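Local coordinates for protein drought responsive inactive kinase 1 (Zea mays, PDB 6EAS) that is the kinase-like domain of a predicted membrane-spanning maize pseudokinase, which may still bind ATP but probably lacks kinase activity, at residues N102-L107 with E123-G128; A24-V29 with K91-S96; M254-L259 with T271-C276. All coordinates share one frame; numbering follows the deposited sequence.

Overall arrangement
Interactions 1 and 2 lie at the N-lobe end of a two-lobed kinase fold, and interaction 3 lies in the helical lobe. Along the chain interaction 2 comes first, then interaction 1, then interaction 3, without overlap. Interaction 2 sets the segment leading into helix 34-40 against helix 82-97, which precedes strand 106-113. Interactions 1 and 2 have centres 17 Å apart and touch, with Leu95 on Phe103 and Val29 on Leu106 and Leu107. Interaction 1 sets the loop leading into strand 106-113 against the hinge, residues 123-128, which holds the bound ligand. Interaction 3, C-lobe helix packing away from the ligand, joins helices 256-259 and 269-282, its centre 31 Å from interaction 1 and 42 Å from interaction 2.

Interaction 1: residues N102-L107 with E123-G128; sequences NFMNLL and EYAPNG. With J3A (6-(4-methylpiperazin-1-yl)-N-(5-methyl-1H-pyrazol-3-yl)-2-[(E)-2-phenylethenyl]pyrimidin-4-amine), chain B.
Glu123 reaches across to Asn105 with its whole side chain, the two lying side by side and pointing the same way. Glu123 CB starts 4.0 Å from Asn105 O. CG then passes that same carbonyl oxygen and packs against Leu107 CD2 at 3.8 Å, the two side chains crossing at about a right angle. With the chain extended beyond CG (chi2 -179°), the carboxylate is carried to the Asn105 backbone, where Asn105 N gives OE1 a hydrogen bond of 2.9 Å. This bond is straight (168°) but arrives from above the carboxylate plane. OE2 receives a weak bond of 3.3 Å from Asn105 ND2, which also bonds His100 O. A backbone bond from Glu123 N to Asn105 O, 3.2 Å long, completes the pairing.

From Glu123 onward the chain is the kinase hinge. There the ligand's aminopyrazole donates a hydrogen bond from N7 to Glu123 O, accepts one at N6 from Ala125 N (2.8 Å), and donates from N5 to Ala125 O. Met104 CE rests on Ala125 CB and also meets the pyrazole.

Glu123 OE1 and Phe103 O are two acceptors 3.1 Å apart. Lys187 NZ bonds both, as salt bridge and hydrogen bond, and so probably offsets their mutual repulsion and favours a charged carboxylate at the root of the hinge.

Interaction 2: residues A24-V29 with K91-S96; sequences AFVTGV and KITNLS
Val26 meets Ile92 with the two side chains crossing at about a right angle, the fork of Val26 against the beta-branch methyl of Ile92. Both methyls of Val26 bear on that single methyl of the helix: CG1 lies 3.5 Å and CG2 3.6 Å from Ile92 CG2. Val26 CG1 stands opposite its own carbonyl carbon (chi1 -70°), which directs it at the helix surface, where it also comes within 3.6 Å of Thr93 CA. The side chain thus settles between Ile92 and Thr93, and Ser96 OG flanks it one turn further on, 3.9 Å from CG1.

The polar groups that border this valine are occupied within the helix. Thr93 OG1 bonds Arg89 O, while Ser96 OG donates to Thr93 O over 2.7 Å. The second bond follows from the serine torsion: at chi1 76° the hydroxyl sits between its own N and carbonyl carbon and turns back toward the preceding turn, the donor standing 32° out of the Thr93 carbonyl plane. Ser96 meets Val29 with its CB, on which Val29 CG2 presses at 3.4 Å, tighter than ordinary van der Waals contact. No hydrogen bond links the two segments, and their grip is one of small aliphatic groups.

Tyr109 of strand 106-113 touches both Val26 and Val29, and its hydroxyl is hydrogen-bonded to Phe25 N. The Phe25 ring packs beside Tyr88 and Arg89, further up the same helix. Helix 82-97, which in chain order follows the third strand of the five-stranded sheet and precedes the fourth, matches the C-helix of the protein kinase N-lobe, and residues 24-29 form an N-terminal extension laid between that helix and the edge strand.

Interaction 3: residues M254-L259 with T271-C276; sequences MRLEEL and TARALC. With GOL (glycerol), chain C.
The short helix 256-259 comes up to helix 269-282 most closely at Leu256 and Ala272, whose CA atoms are 7.5 Å apart. Leu256 carries most of the contact and divides its two methyls between different neighbours. CD2 goes to the buried side, 4.1 Å from Ala272 CB and 4.2 Å from Cys276 SG. On the outer side the Leu256 and Arg273 side chains cross at about a right angle, bringing Leu256 CD1 to 3.3 Å from Arg273 CG.

The arginine chain is extended from CG to NE and then turns at chi4 (69°), so that its guanidinium folds back over the leucine. Leu256 CD1 consequently lies over the centre of one guanidinium face. A glycerol, probably from the crystallisation liquor, meets the edge of the same group through O3, with a weak bond from NH2; the approach to NH1 is so short that its geometry is doubtful. The glycerol's O2 is hydrogen-bonded to Glu257 OE1 at 3.1 Å, so the molecule spans the two helices.

Deeper in, both methyls of Leu259 bear on Cys276 SG, CD2 at 3.9 Å, and Tyr249 of helix 243-251 touches Leu256, Leu259 and Cys276 together. At the start of helix 256-259 the backbone N of Arg255, at the N-cap position, donates to Glu258 OE1 three residues on (3.0 Å, 163°); Glu258 OE2 in turn forms a salt bridge with Arg248.

With an alanine in place of Leu256, a gap would probably open beside Ala272 and Cys276, and the Arg273 guanidinium would lose its apolar cover and be freer to turn. The join between these C-lobe helices is apolar within, and at its margin the flat face of Arg273 covers the leucine while its N-H groups, which lie in the plane, can still bond at the edge, as to the glycerol; Asp270 offers NH1 a long, weak ion pair.

Interaction 1: residues N102-L107 with E123-G128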
loop_
_atom_site.group_PDB
_atom_site.type_symbol
_atom_site.label_atom_id
_atom_site.label_comp_id
_atom_site.label_asym_id
_atom_site.label_seq_id
_atom_site.Cartn_x
_atom_site.Cartn_y
_atom_site.Cartn_z
ATOM N N ASN A 102 6.219 7.296 -1.584
ATOM C CA ASN A 102 5.234 6.587 -0.754
ATOM C C ASN A 102 4.531 5.485 -1.545
ATOM O O ASN A 102 3.446 5.049 -1.161
ATOM C CB ASN A 102 4.183 7.524 -0.169
ATOM C CG ASN A 102 4.787 8.581 0.721
ATOM O OD1 ASN A 102 4.807 9.752 0.356
ATOM N ND2 ASN A 102 5.279 8.178 1.882
ATOM N N PHE A 103 5.174 5.001 -2.611
ATOM C CA PHE A 103 4.726 3.824 -3.322
ATOM C C PHE A 103 5.838 2.785 -3.229
ATOM O O PHE A 103 7.029 3.143 -3.170
ATOM C CB PHE A 103 4.370 4.165 -4.773
ATOM C CG PHE A 103 3.787 3.018 -5.559
ATOM C CD1 PHE A 103 2.521 2.535 -5.274
ATOM C CD2 PHE A 103 4.517 2.400 -6.564
ATOM C CE1 PHE A 103 1.989 1.464 -5.981
ATOM C CE2 PHE A 103 3.979 1.342 -7.281
ATOM C CZ PHE A 103 2.716 0.878 -6.994
ATOM N N MET A 104 5.445 1.511 -3.179
ATOM C CA MET A 104 6.378 0.424 -3.231
ATOM C C MET A 104 6.752 0.215 -4.707
ATOM O O MET A 104 6.090 -0.495 -5.467
ATOM C CB MET A 104 5.804 -0.858 -2.627
ATOM C CG MET A 104 6.757 -2.034 -2.722
ATOM S SD MET A 104 6.306 -3.381 -1.614
ATOM C CE MET A 104 6.933 -2.664 -0.090
ATOM N N ASN A 105 7.824 0.893 -5.100
ATOM C CA ASN A 105 8.165 1.084 -6.505
ATOM C C ASN A 105 8.694 -0.211 -7.117
ATOM O O ASN A 105 9.445 -0.931 -6.485
ATOM C CB ASN A 105 9.212 2.186 -6.642
ATOM C CG ASN A 105 8.653 3.522 -6.234
ATOM O OD1 ASN A 105 7.687 3.970 -6.836
ATOM N ND2 ASN A 105 9.219 4.138 -5.215
ATOM N N LEU A 106 8.293 -0.465 -8.366
ATOM C CA LEU A 106 8.867 -1.520 -9.205
ATOM C C LEU A 106 10.317 -1.152 -9.549
ATOM O O LEU A 106 10.570 -0.055 -10.028
ATOM C CB LEU A 106 8.010 -1.630 -10.468
ATOM C CG LEU A 106 8.377 -2.749 -11.433
ATOM C CD1 LEU A 106 7.841 -4.081 -10.924
ATOM C CD2 LEU A 106 7.843 -2.455 -12.833
ATOM N N LEU A 107 11.268 -2.048 -9.256
ATOM C CA LEU A 107 12.702 -1.791 -9.496
ATOM C C LEU A 107 13.186 -2.526 -10.751
ATOM O O LEU A 107 14.296 -2.283 -11.228
ATOM C CB LEU A 107 13.519 -2.270 -8.295
ATOM C CG LEU A 107 13.228 -1.567 -6.974
ATOM C CD1 LEU A 107 14.151 -2.097 -5.888
ATOM C CD2 LEU A 107 13.373 -0.064 -7.131
ATOM N N GLU A 123 10.836 -2.731 -4.189
ATOM C CA GLU A 123 11.525 -2.186 -3.038
ATOM C C GLU A 123 11.236 -3.083 -1.838
ATOM O O GLU A 123 10.176 -3.706 -1.763
ATOM C CB GLU A 123 11.015 -0.774 -2.782
ATOM C CG GLU A 123 11.461 0.224 -3.825
ATOM C CD GLU A 123 10.959 1.623 -3.551
ATOM O OE1 GLU A 123 9.786 1.762 -3.188
ATOM O OE2 GLU A 123 11.735 2.561 -3.700
ATOM N N TYR A 124 12.203 -3.194 -0.932
ATOM C CA TYR A 124 11.995 -3.975 0.267
ATOM C C TYR A 124 11.698 -3.017 1.416
ATOM O O TYR A 124 12.476 -2.087 1.665
ATOM C CB TYR A 124 13.199 -4.843 0.625
ATOM C CG TYR A 124 12.996 -5.583 1.921
ATOM C CD1 TYR A 124 12.071 -6.610 2.004
ATOM C CD2 TYR A 124 13.663 -5.208 3.077
ATOM C CE1 TYR A 124 11.827 -7.268 3.194
ATOM C CE2 TYR A 124 13.460 -5.880 4.272
ATOM C CZ TYR A 124 12.537 -6.911 4.328
ATOM O OH TYR A 124 12.290 -7.559 5.496
ATOM N N ALA A 125 10.567 -3.248 2.092
ATOM C CA ALA A 125 10.170 -2.463 3.273
ATOM C C ALA A 125 10.493 -3.264 4.524
ATOM O O ALA A 125 9.830 -4.241 4.843
ATOM C CB ALA A 125 8.696 -2.117 3.204
ATOM N N PRO A 126 11.522 -2.885 5.304
ATOM C CA PRO A 126 11.926 -3.719 6.432
ATOM C C PRO A 126 10.909 -3.800 7.592
ATOM O O PRO A 126 10.899 -4.800 8.290
ATOM C CB PRO A 126 13.282 -3.115 6.838
ATOM C CG PRO A 126 13.200 -1.689 6.387
ATOM C CD PRO A 126 12.367 -1.707 5.118
ATOM N N ASN A 127 10.017 -2.821 7.754
ATOM C CA ASN A 127 9.091 -2.856 8.914
ATOM C C ASN A 127 7.728 -3.474 8.554
ATOM O O ASN A 127 6.761 -3.337 9.314
ATOM C CB ASN A 127 9.004 -1.481 9.573
ATOM C CG ASN A 127 10.209 -1.236 10.461
ATOM O OD1 ASN A 127 10.462 -2.010 11.379
ATOM N ND2 ASN A 127 10.943 -0.172 10.212
ATOM N N GLY A 128 7.650 -4.192 7.431
ATOM C CA GLY A 128 6.458 -4.954 7.077
ATOM C C GLY A 128 5.211 -4.090 6.979
ATOM O O GLY A 128 5.300 -2.906 6.649
HETATM C C4 J3A B . 2.815 -10.420 2.021
HETATM C C14 J3A B . 10.572 -8.540 9.003
HETATM C C5 J3A B . 1.723 -11.223 1.732
HETATM C C6 J3A B . 1.517 -12.393 2.430
HETATM C C11 J3A B . 8.545 -7.228 5.558
HETATM C C7 J3A B . 4.879 -9.926 3.322
HETATM C C8 J3A B . 5.392 -9.718 4.523
HETATM C C9 J3A B . 6.510 -8.816 4.860
HETATM C C10 J3A B . 8.009 -8.152 6.472
HETATM C C12 J3A B . 7.997 -7.182 4.276
HETATM C C13 J3A B . 9.631 -7.592 8.287
HETATM N N1 J3A B . 6.987 -8.939 6.103
HETATM N N2 J3A B . 6.968 -7.956 3.939
HETATM C C3 J3A B . 3.727 -10.779 3.012
HETATM N N3 J3A B . 8.456 -8.278 7.761
HETATM C C1 J3A B . 2.401 -12.765 3.419
HETATM C C2 J3A B . 3.491 -11.964 3.714
HETATM N N4 J3A B . 10.014 -9.888 9.089
HETATM C C15 J3A B . 8.674 -9.819 9.666
HETATM C C16 J3A B . 7.730 -9.048 8.767
HETATM C C17 J3A B . 10.877 -10.774 9.873
HETATM N N5 J3A B . 8.505 -6.289 3.338
HETATM C C18 J3A B . 8.239 -6.187 1.983
HETATM N N6 J3A B . 8.934 -5.354 1.214
HETATM N N7 J3A B . 8.392 -5.494 -0.024
HETATM C C19 J3A B . 7.393 -6.374 -0.044
HETATM C C20 J3A B . 7.242 -6.834 1.241
HETATM C C21 J3A B . 6.654 -6.688 -1.298
#

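Interaction 2: residues A24-V29 with K91-S96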
loop_
_atom_site.group_PDB
_atom_site.type_symbol
_atom_site.label_atom_id
_atom_site.label_comp_id
_atom_site.label_asym_id
_atom_site.label_seq_id
_atom_site.Cartn_x
_atom_site.Cartn_y
_atom_site.Cartn_z
ATOM N N ALA A 24 12.969 -5.903 -23.788
ATOM C CA ALA A 24 12.458 -4.862 -22.857
ATOM C C ALA A 24 10.979 -4.595 -23.154
ATOM O O ALA A 24 10.583 -4.496 -24.312
ATOM C CB ALA A 24 13.283 -3.604 -22.971
ATOM N N PHE A 25 10.167 -4.522 -22.095
ATOM C CA PHE A 25 8.739 -4.252 -22.223
ATOM C C PHE A 25 8.466 -2.777 -21.918
ATOM O O PHE A 25 7.376 -2.274 -22.202
ATOM C CB PHE A 25 7.930 -5.192 -21.323
ATOM C CG PHE A 25 8.259 -6.650 -21.517
ATOM C CD1 PHE A 25 8.418 -7.177 -22.791
ATOM C CD2 PHE A 25 8.427 -7.494 -20.430
ATOM C CE1 PHE A 25 8.743 -8.511 -22.974
ATOM C CE2 PHE A 25 8.745 -8.830 -20.615
ATOM C CZ PHE A 25 8.903 -9.335 -21.885
ATOM N N VAL A 26 9.462 -2.087 -21.356
ATOM C CA VAL A 26 9.273 -0.742 -20.862
ATOM C C VAL A 26 10.618 -0.017 -20.848
ATOM O O VAL A 26 11.676 -0.641 -20.706
ATOM C CB VAL A 26 8.656 -0.742 -19.449
ATOM C CG1 VAL A 26 7.208 -1.194 -19.455
ATOM C CG2 VAL A 26 9.469 -1.584 -18.480
ATOM N N THR A 27 10.536 1.308 -20.983
ATOM C CA THR A 27 11.635 2.206 -20.706
ATOM C C THR A 27 11.689 2.379 -19.187
ATOM O O THR A 27 10.692 2.130 -18.507
ATOM C CB THR A 27 11.445 3.517 -21.483
ATOM O OG1 THR A 27 10.939 3.163 -22.772
ATOM C CG2 THR A 27 12.709 4.334 -21.636
ATOM N N GLY A 28 12.863 2.735 -18.658
ATOM C CA GLY A 28 12.999 3.175 -17.262
ATOM C C GLY A 28 13.286 2.049 -16.280
ATOM O O GLY A 28 14.060 2.249 -15.346
ATOM N N VAL A 29 12.645 0.886 -16.457
ATOM C CA VAL A 29 12.763 -0.237 -15.516
ATOM C C VAL A 29 13.650 -1.326 -16.126
ATOM O O VAL A 29 13.324 -1.876 -17.173
ATOM C CB VAL A 29 11.380 -0.796 -15.128
ATOM C CG1 VAL A 29 11.494 -1.980 -14.185
ATOM C CG2 VAL A 29 10.492 0.270 -14.508
ATOM N N LYS A 91 0.736 -4.564 -16.371
ATOM C CA LYS A 91 1.111 -4.214 -14.991
ATOM C C LYS A 91 2.494 -3.539 -14.983
ATOM O O LYS A 91 2.644 -2.427 -14.458
ATOM C CB LYS A 91 1.062 -5.420 -14.049
ATOM C CG LYS A 91 1.480 -5.098 -12.618
ATOM C CD LYS A 91 1.136 -6.161 -11.607
ATOM C CE LYS A 91 1.379 -5.707 -10.181
ATOM N NZ LYS A 91 2.227 -6.668 -9.435
ATOM N N ILE A 92 3.501 -4.178 -15.596
ATOM C CA ILE A 92 4.860 -3.593 -15.584
ATOM C C ILE A 92 4.816 -2.185 -16.184
ATOM O O ILE A 92 5.450 -1.280 -15.660
ATOM C CB ILE A 92 5.899 -4.471 -16.311
ATOM C CG1 ILE A 92 6.476 -5.541 -15.388
ATOM C CG2 ILE A 92 7.014 -3.629 -16.899
ATOM C CD1 ILE A 92 5.516 -6.646 -15.063
ATOM N N THR A 93 4.113 -2.036 -17.315
ATOM C CA THR A 93 3.954 -0.739 -17.999
ATOM C C THR A 93 3.392 0.295 -17.022
ATOM O O THR A 93 3.959 1.395 -16.843
ATOM C CB THR A 93 3.000 -0.834 -19.200
ATOM O OG1 THR A 93 3.531 -1.749 -20.156
ATOM C CG2 THR A 93 2.769 0.506 -19.864
ATOM N N ASN A 94 2.269 -0.074 -16.398
ATOM C CA ASN A 94 1.549 0.839 -15.508
ATOM C C ASN A 94 2.451 1.193 -14.318
ATOM O O ASN A 94 2.641 2.368 -14.017
ATOM C CB ASN A 94 0.180 0.267 -15.127
ATOM C CG ASN A 94 -0.826 0.371 -16.259
ATOM O OD1 ASN A 94 -0.988 1.434 -16.856
ATOM N ND2 ASN A 94 -1.510 -0.721 -16.564
ATOM N N LEU A 95 3.061 0.187 -13.680
ATOM C CA LEU A 95 3.807 0.453 -12.452
ATOM C C LEU A 95 5.074 1.241 -12.771
ATOM O O LEU A 95 5.506 2.054 -11.953
ATOM C CB LEU A 95 4.134 -0.850 -11.713
ATOM C CG LEU A 95 2.948 -1.529 -11.025
ATOM C CD1 LEU A 95 3.422 -2.652 -10.121
ATOM C CD2 LEU A 95 2.108 -0.535 -10.238
ATOM N N SER A 96 5.662 1.006 -13.952
ATOM C CA SER A 96 6.877 1.731 -14.362
ATOM C C SER A 96 6.594 3.237 -14.466
ATOM O O SER A 96 7.520 4.041 -14.374
ATOM C CB SER A 96 7.444 1.195 -15.654
ATOM O OG SER A 96 6.685 1.639 -16.767
#

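Interaction 3: residues M254-L259 with T271-C276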
loop_
_atom_site.group_PDB
_atom_site.type_symbol
_atom_site.label_atom_id
_atom_site.label_comp_id
_atom_site.label_asym_id
_atom_site.label_seq_id
_atom_site.Cartn_x
_atom_site.Cartn_y
_atom_site.Cartn_z
ATOM N N MET A 254 -20.350 9.919 21.002
ATOM C CA MET A 254 -19.076 9.302 21.365
ATOM C C MET A 254 -18.013 10.389 21.573
ATOM O O MET A 254 -17.803 11.253 20.721
ATOM C CB MET A 254 -18.592 8.338 20.272
ATOM C CG MET A 254 -17.428 7.449 20.696
ATOM S SD MET A 254 -16.741 6.379 19.360
ATOM C CE MET A 254 -18.218 5.467 18.907
ATOM N N ARG A 255 -17.355 10.327 22.729
ATOM C CA ARG A 255 -16.216 11.170 23.041
ATOM C C ARG A 255 -15.002 10.643 22.261
ATOM O O ARG A 255 -14.911 9.452 21.970
ATOM C CB ARG A 255 -15.964 11.155 24.551
ATOM N N LEU A 256 -14.070 11.542 21.937
ATOM C CA LEU A 256 -12.840 11.196 21.200
ATOM C C LEU A 256 -11.956 10.230 21.992
ATOM O O LEU A 256 -11.207 9.452 21.390
ATOM C CB LEU A 256 -12.084 12.476 20.847
ATOM C CG LEU A 256 -12.664 13.212 19.646
ATOM C CD1 LEU A 256 -12.336 14.697 19.684
ATOM C CD2 LEU A 256 -12.177 12.576 18.348
ATOM N N GLU A 257 -12.034 10.266 23.324
ATOM C CA GLU A 257 -11.263 9.311 24.140
ATOM C C GLU A 257 -11.859 7.897 24.005
ATOM O O GLU A 257 -11.165 6.911 24.260
ATOM C CB GLU A 257 -11.169 9.766 25.597
ATOM C CG GLU A 257 -12.506 9.910 26.295
ATOM C CD GLU A 257 -13.029 11.331 26.406
ATOM O OE1 GLU A 257 -12.755 12.151 25.496
ATOM O OE2 GLU A 257 -13.719 11.613 27.407
ATOM N N GLU A 258 -13.126 7.788 23.572
ATOM C CA GLU A 258 -13.712 6.489 23.237
ATOM C C GLU A 258 -13.197 6.019 21.867
ATOM O O GLU A 258 -12.931 4.839 21.673
ATOM C CB GLU A 258 -15.239 6.551 23.202
ATOM C CG GLU A 258 -15.880 6.738 24.564
ATOM C CD GLU A 258 -17.361 7.074 24.516
ATOM O OE1 GLU A 258 -17.695 8.237 24.805
ATOM O OE2 GLU A 258 -18.177 6.168 24.197
ATOM N N LEU A 259 -13.089 6.946 20.913
ATOM C CA LEU A 259 -12.823 6.601 19.507
ATOM C C LEU A 259 -11.337 6.265 19.297
ATOM O O LEU A 259 -11.010 5.280 18.655
ATOM C CB LEU A 259 -13.283 7.759 18.613
ATOM C CG LEU A 259 -13.082 7.536 17.113
ATOM C CD1 LEU A 259 -14.149 8.235 16.294
ATOM C CD2 LEU A 259 -11.692 7.976 16.669
ATOM N N THR A 271 -6.937 18.196 16.711
ATOM C CA THR A 271 -6.357 17.507 15.546
ATOM C C THR A 271 -7.199 16.258 15.242
ATOM O O THR A 271 -7.663 16.060 14.111
ATOM C CB THR A 271 -4.873 17.197 15.775
ATOM O OG1 THR A 271 -4.260 18.417 16.194
ATOM C CG2 THR A 271 -4.177 16.671 14.538
ATOM N N ALA A 272 -7.417 15.433 16.268
ATOM C CA ALA A 272 -8.190 14.205 16.135
ATOM C C ALA A 272 -9.561 14.494 15.509
ATOM O O ALA A 272 -10.020 13.740 14.626
ATOM C CB ALA A 272 -8.319 13.523 17.476
ATOM N N ARG A 273 -10.203 15.588 15.955
ATOM C CA ARG A 273 -11.508 15.977 15.462
ATOM C C ARG A 273 -11.453 16.208 13.957
ATOM O O ARG A 273 -12.302 15.727 13.220
ATOM C CB ARG A 273 -12.014 17.273 16.104
ATOM C CG ARG A 273 -12.666 17.076 17.459
ATOM C CD ARG A 273 -13.600 18.210 17.862
ATOM N NE ARG A 273 -14.339 17.799 19.041
ATOM C CZ ARG A 273 -13.801 17.636 20.243
ATOM N NH1 ARG A 273 -12.575 18.069 20.491
ATOM N NH2 ARG A 273 -14.484 17.025 21.194
ATOM N N ALA A 274 -10.498 17.032 13.526
ATOM C CA ALA A 274 -10.304 17.356 12.115
ATOM C C ALA A 274 -10.060 16.073 11.298
ATOM O O ALA A 274 -10.584 15.904 10.180
ATOM C CB ALA A 274 -9.139 18.300 11.976
ATOM N N LEU A 275 -9.258 15.161 11.840
ATOM C CA LEU A 275 -8.975 13.920 11.098
ATOM C C LEU A 275 -10.272 13.101 10.966
ATOM O O LEU A 275 -10.545 12.540 9.912
ATOM C CB LEU A 275 -7.854 13.140 11.786
ATOM C CG LEU A 275 -6.470 13.783 11.690
ATOM C CD1 LEU A 275 -5.491 13.113 12.632
ATOM C CD2 LEU A 275 -5.934 13.756 10.265
ATOM N N CYS A 276 -11.102 13.086 12.011
ATOM C CA CYS A 276 -12.347 12.307 11.952
ATOM C C CYS A 276 -13.333 12.863 10.921
ATOM O O CYS A 276 -14.158 12.103 10.405
ATOM C CB CYS A 276 -12.992 12.192 13.324
ATOM S SG CYS A 276 -12.078 11.063 14.396
HETATM C C1 GOL C . -13.961 14.624 23.184
HETATM O O1 GOL C . -15.243 14.958 22.686
HETATM C C2 GOL C . -13.355 15.774 23.927
HETATM O O2 GOL C . -13.135 15.215 25.197
HETATM C C3 GOL C . -11.996 16.227 23.410
HETATM O O3 GOL C . -12.101 17.475 22.713
#